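Local coordinates for malonyl CoA-acyl carrier protein transacylase (Burkholderia pseudomallei 1710b, PDB 3EZO) that probably transfers the malonyl group from malonyl-CoA to holo acyl carrier protein, releasing free CoA, at residues V161-N166 / F206-L210; Q90-G96 / K231-N237. All coordinates share one frame. Residue numbers count along the deposited sequence, not the author numbering.

Interaction 1. Residues V161-N166 / F206-L210; sequences VVEAVN and FHSSL
The first part of edge strand 162-169, preceded by Val161, passes a loop, 206-210, that carries a predicted catalytic histidine. The two run in opposite senses: Val165 lies nearest His207 (CA-CA 5.5 Å), and Val161 nearest Leu210 (8.2 Å). Side chains of Val161, Glu163 and Val165 start toward the loop, while Val162 and Ala164 point away. His207 has a left-handed backbone (phi/psi 70/7), and a 3-10 turn begins at Ser209.

The carboxylate of Glu163 (chi1 m, chi2 t) makes the direct polar link. Its OE1 accepts from Ser209 N at 3.0 Å, and its OE2 accepts from Ser209 OG at 2.7 Å. Ser209 thus donates to both carboxylate oxygens, and OE1 takes a second bond from water 1. Water 1 donates to Glu163 OE1 (2.6 Å) and to His207 O (2.8 Å), so that carbonyl is also satisfied. Ser208 OG bonds to Pro205 O and takes a weak bond from Leu210 N (3.3 Å).

Val165 packs against the loop backbone, with CG1 3.3 Å from His207 O and CG2 3.5 Å from Phe206 O. Val161 CG1 meets Leu210 CD2 at 4.2 Å.

The His207 ring (chi1 m) is held from elsewhere. ND1 bonds to Gln256 O and Gly259 O, and NE2 to Ser98 OG. This is consistent with the Ser-His pair of FabD acyltransferases.

Val165 and Asn166 form a classic beta bulge opposite Val174. Strand 172-176 continues the antiparallel sheet beside the edge strand. Val162 and Ala164 pack on helix 146-156, Phe206 reaches helix 113-128, and helix 212-223 follows the loop.

Interaction 2. Residues Q90-G96 / K231-N237; sequences QPSIVAG and KISVVNN
Segments 90-96 and 231-237 run parallel and are extended through Ile93-Gly96 and Ile232-Asn236. Ile93 lies nearest Ser233 (CA-CA 4.8 Å), Val94 pairs with Val234 (5.0 Å), and Ala95 lies nearest Val235 (5.5 Å).

Val94 N donates to Ser233 O (2.9 Å), and Val235 N donates to Val94 O (3.2 Å). Val94 thus bonds the residues flanking Val234, as in a parallel bridge.

Water 2 donates to Ser92 O (2.6 Å) and accepts from Ser233 N (3.1 Å). Water 3 accepts from Gly96 N (2.9 Å) and donates to Val235 O (2.7 Å). Asn237 (chi1 m) gives ND2 to Gly96 O (2.9 Å); its OD1 bonds to Gln256 NE2 and Ser98 N.

Apolar contacts centre on Ile232, with 90 Å² covered: its CD1 meets Pro91 CG (4.0 Å) and its CG2 meets Val94 CG1 (4.1 Å). Val94 CG2 meets Val234 CG2 (3.7 Å) on one face; Ala95 CB meets Val235 CG1 (3.7 Å) further along.

Gly96 leads into a probable nucleophile elbow at Ser98. The short, weakly bonded strand 233-234 edges the parallel sheet, and strand 11-15 flanks 93-96 across from it. Tyr80 of helix 65-85 covers Pro91 and Ile232; helix 263-272 covers Ile93, Ala95 and Val235.

From the N terminus, strand 11-15 and the helices up to 65-85 come before 90-96; the chain then runs through helices 99-107 and 113-128 into the antiparallel sheet. Strand 162-169 follows, with segment 161-166 at its start, and 206-210 returns to it after 39 residues, closing interaction 1. The chain then passes helix 212-223 and reaches 231-237, which closes interaction 2 over 134 residues. The shorter loop lies wholly within the longer one. Interaction 2 builds the edge of the parallel sheet, whereas interaction 1 ties the antiparallel sheet to the loop before helix 212-223. Their centres are 25 Å apart and their nearest atoms about 6 Å. Ser98 bonds to both His207 and Asn237.

Interaction 1. Residues V161-N166 / F206-L210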
# COMPACT_ATOMS: atom_id res chain seq x y z
N VAL A 161 -11.07 20.40 -7.64
CA VAL A 161 -9.73 19.76 -7.63
C VAL A 161 -9.85 18.28 -7.87
O VAL A 161 -10.72 17.62 -7.31
CB VAL A 161 -9.01 20.05 -6.29
CG1 VAL A 161 -7.78 19.22 -6.10
CG2 VAL A 161 -8.69 21.55 -6.20
N VAL A 162 -8.99 17.76 -8.75
CA VAL A 162 -8.89 16.33 -9.03
C VAL A 162 -7.53 16.08 -9.60
O VAL A 162 -7.01 16.89 -10.42
CB VAL A 162 -10.05 15.82 -9.98
CG1 VAL A 162 -10.14 16.65 -11.28
CG2 VAL A 162 -9.91 14.35 -10.26
N GLU A 163 -6.92 14.98 -9.16
CA GLU A 163 -5.50 14.70 -9.44
C GLU A 163 -5.28 13.23 -9.71
O GLU A 163 -6.04 12.41 -9.22
CB GLU A 163 -4.62 15.10 -8.24
CG GLU A 163 -4.59 16.61 -7.94
CD GLU A 163 -4.14 16.94 -6.52
OE1 GLU A 163 -3.96 16.01 -5.68
OE2 GLU A 163 -3.97 18.15 -6.24
N ALA A 164 -4.22 12.90 -10.45
CA ALA A 164 -3.83 11.50 -10.68
C ALA A 164 -2.93 11.09 -9.50
O ALA A 164 -1.87 11.68 -9.28
CB ALA A 164 -3.15 11.33 -12.01
N VAL A 165 -3.39 10.15 -8.69
CA VAL A 165 -2.78 9.92 -7.36
C VAL A 165 -2.19 8.52 -7.11
O VAL A 165 -1.48 8.36 -6.14
CB VAL A 165 -3.75 10.30 -6.20
CG1 VAL A 165 -4.29 11.75 -6.37
CG2 VAL A 165 -4.93 9.28 -6.03
N ASN A 166 -2.53 7.52 -7.93
CA ASN A 166 -1.87 6.19 -7.92
C ASN A 166 -1.52 5.79 -9.33
O ASN A 166 -2.41 5.53 -10.16
CB ASN A 166 -2.79 5.08 -7.41
CG ASN A 166 -3.08 5.13 -5.90
OD1 ASN A 166 -2.70 6.06 -5.16
ND2 ASN A 166 -3.77 4.13 -5.46
N PHE A 206 -8.04 10.15 -0.82
CA PHE A 206 -6.70 9.77 -0.43
C PHE A 206 -5.67 10.08 -1.52
O PHE A 206 -5.92 9.94 -2.73
CB PHE A 206 -6.65 8.25 -0.17
CG PHE A 206 -7.53 7.77 0.95
CD1 PHE A 206 -7.97 8.60 1.97
CD2 PHE A 206 -7.86 6.43 1.02
CE1 PHE A 206 -8.77 8.12 2.99
CE2 PHE A 206 -8.68 5.94 2.05
CZ PHE A 206 -9.12 6.79 3.03
N HIS A 207 -4.49 10.50 -1.06
CA HIS A 207 -3.34 10.75 -1.91
C HIS A 207 -3.51 12.00 -2.80
O HIS A 207 -2.64 12.27 -3.61
CB HIS A 207 -2.93 9.48 -2.67
CG HIS A 207 -2.46 8.39 -1.75
ND1 HIS A 207 -1.26 8.47 -1.08
CD2 HIS A 207 -3.04 7.21 -1.38
CE1 HIS A 207 -1.13 7.39 -0.30
NE2 HIS A 207 -2.19 6.61 -0.48
N SER A 208 -4.59 12.75 -2.58
CA SER A 208 -4.78 14.10 -3.14
C SER A 208 -4.30 15.18 -2.18
O SER A 208 -4.19 14.96 -0.96
CB SER A 208 -6.25 14.36 -3.50
OG SER A 208 -7.04 14.70 -2.36
N SER A 209 -4.00 16.34 -2.74
CA SER A 209 -3.63 17.52 -1.95
C SER A 209 -4.69 17.93 -0.95
O SER A 209 -4.38 18.60 0.03
CB SER A 209 -3.31 18.70 -2.89
OG SER A 209 -4.42 19.01 -3.73
N LEU A 210 -5.95 17.52 -1.16
CA LEU A 210 -7.00 17.74 -0.15
C LEU A 210 -6.73 17.05 1.17
O LEU A 210 -7.26 17.46 2.20
CB LEU A 210 -8.36 17.36 -0.66
CG LEU A 210 -8.74 17.92 -2.02
CD1 LEU A 210 -10.21 17.48 -2.28
CD2 LEU A 210 -8.55 19.39 -1.99
O HOH W 1 -1.88 14.48 -5.20

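Interaction 2. Residues Q90-G96 / K231-N237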
# COMPACT_ATOMS: atom_id res chain seq x y z
N GLN A 90 16.82 -12.59 3.34
CA GLN A 90 16.39 -11.21 3.34
C GLN A 90 16.38 -10.71 1.90
O GLN A 90 17.30 -11.00 1.15
CB GLN A 90 17.35 -10.42 4.21
CG GLN A 90 16.85 -9.06 4.65
CD GLN A 90 17.84 -8.36 5.56
OE1 GLN A 90 18.93 -7.97 5.11
NE2 GLN A 90 17.45 -8.15 6.83
N PRO A 91 15.30 -10.03 1.48
CA PRO A 91 15.36 -9.40 0.17
C PRO A 91 16.42 -8.30 0.13
O PRO A 91 16.88 -7.83 1.17
CB PRO A 91 13.97 -8.83 -0.01
CG PRO A 91 13.48 -8.62 1.39
CD PRO A 91 14.04 -9.75 2.17
N SER A 92 16.86 -7.93 -1.06
CA SER A 92 17.88 -6.90 -1.17
C SER A 92 17.28 -5.48 -1.23
O SER A 92 17.97 -4.50 -1.01
CB SER A 92 18.77 -7.14 -2.37
OG SER A 92 18.02 -7.45 -3.53
N ILE A 93 15.99 -5.41 -1.54
CA ILE A 93 15.28 -4.15 -1.63
C ILE A 93 13.79 -4.42 -1.44
O ILE A 93 13.29 -5.46 -1.84
CB ILE A 93 15.59 -3.41 -2.97
CG1 ILE A 93 15.01 -1.97 -2.96
CG2 ILE A 93 15.09 -4.18 -4.16
CD1 ILE A 93 15.66 -1.02 -4.05
N VAL A 94 13.11 -3.50 -0.77
CA VAL A 94 11.70 -3.61 -0.54
C VAL A 94 10.97 -2.32 -0.89
O VAL A 94 11.59 -1.27 -1.03
CB VAL A 94 11.42 -3.96 0.92
CG1 VAL A 94 11.98 -5.40 1.24
CG2 VAL A 94 12.02 -2.90 1.85
N ALA A 95 9.65 -2.44 -1.06
CA ALA A 95 8.74 -1.32 -1.25
C ALA A 95 7.35 -1.85 -0.91
O ALA A 95 7.12 -3.07 -0.86
CB ALA A 95 8.79 -0.81 -2.72
N GLY A 96 6.43 -0.93 -0.68
CA GLY A 96 5.01 -1.29 -0.53
C GLY A 96 4.08 -0.17 -0.99
O GLY A 96 4.46 1.00 -1.01
N LYS A 231 17.90 -1.62 7.49
CA LYS A 231 18.92 -2.60 7.16
C LYS A 231 18.69 -3.15 5.77
O LYS A 231 19.48 -3.95 5.29
CB LYS A 231 18.88 -3.73 8.20
CG LYS A 231 17.69 -4.65 8.08
CD LYS A 231 17.42 -5.47 9.41
CE LYS A 231 16.08 -6.26 9.36
NZ LYS A 231 15.73 -6.80 10.72
N ILE A 232 17.58 -2.78 5.14
CA ILE A 232 17.32 -3.15 3.76
C ILE A 232 16.91 -1.86 3.05
O ILE A 232 16.13 -1.08 3.61
CB ILE A 232 16.12 -4.10 3.61
CG1 ILE A 232 16.29 -5.37 4.44
CG2 ILE A 232 15.91 -4.51 2.13
CD1 ILE A 232 15.07 -6.32 4.31
N SER A 233 17.36 -1.67 1.81
CA SER A 233 16.95 -0.49 1.04
C SER A 233 15.44 -0.48 0.87
O SER A 233 14.86 -1.48 0.45
CB SER A 233 17.63 -0.50 -0.33
OG SER A 233 19.03 -0.38 -0.15
N VAL A 234 14.80 0.65 1.20
CA VAL A 234 13.39 0.87 0.94
C VAL A 234 13.25 1.99 -0.10
O VAL A 234 13.77 3.08 0.07
CB VAL A 234 12.65 1.27 2.24
CG1 VAL A 234 11.20 1.43 2.01
CG2 VAL A 234 12.97 0.27 3.44
N VAL A 235 12.54 1.74 -1.19
CA VAL A 235 12.21 2.79 -2.15
C VAL A 235 10.81 3.35 -1.85
O VAL A 235 9.84 2.60 -1.73
CB VAL A 235 12.46 2.31 -3.62
CG1 VAL A 235 11.68 1.06 -4.03
CG2 VAL A 235 12.23 3.46 -4.59
N ASN A 236 10.71 4.66 -1.64
CA ASN A 236 9.44 5.25 -1.19
C ASN A 236 8.49 5.63 -2.32
O ASN A 236 8.90 5.87 -3.47
CB ASN A 236 9.64 6.38 -0.15
CG ASN A 236 10.43 7.59 -0.67
OD1 ASN A 236 10.31 7.98 -1.81
ND2 ASN A 236 11.23 8.17 0.20
N ASN A 237 7.21 5.65 -2.00
CA ASN A 237 6.16 5.91 -2.97
C ASN A 237 6.21 7.35 -3.47
O ASN A 237 5.93 7.61 -4.62
CB ASN A 237 4.79 5.73 -2.33
CG ASN A 237 4.43 4.28 -2.03
OD1 ASN A 237 3.47 4.04 -1.30
ND2 ASN A 237 5.13 3.34 -2.61
O HOH W 2 19.50 -3.64 0.87
O HOH W 3 7.45 1.82 -0.66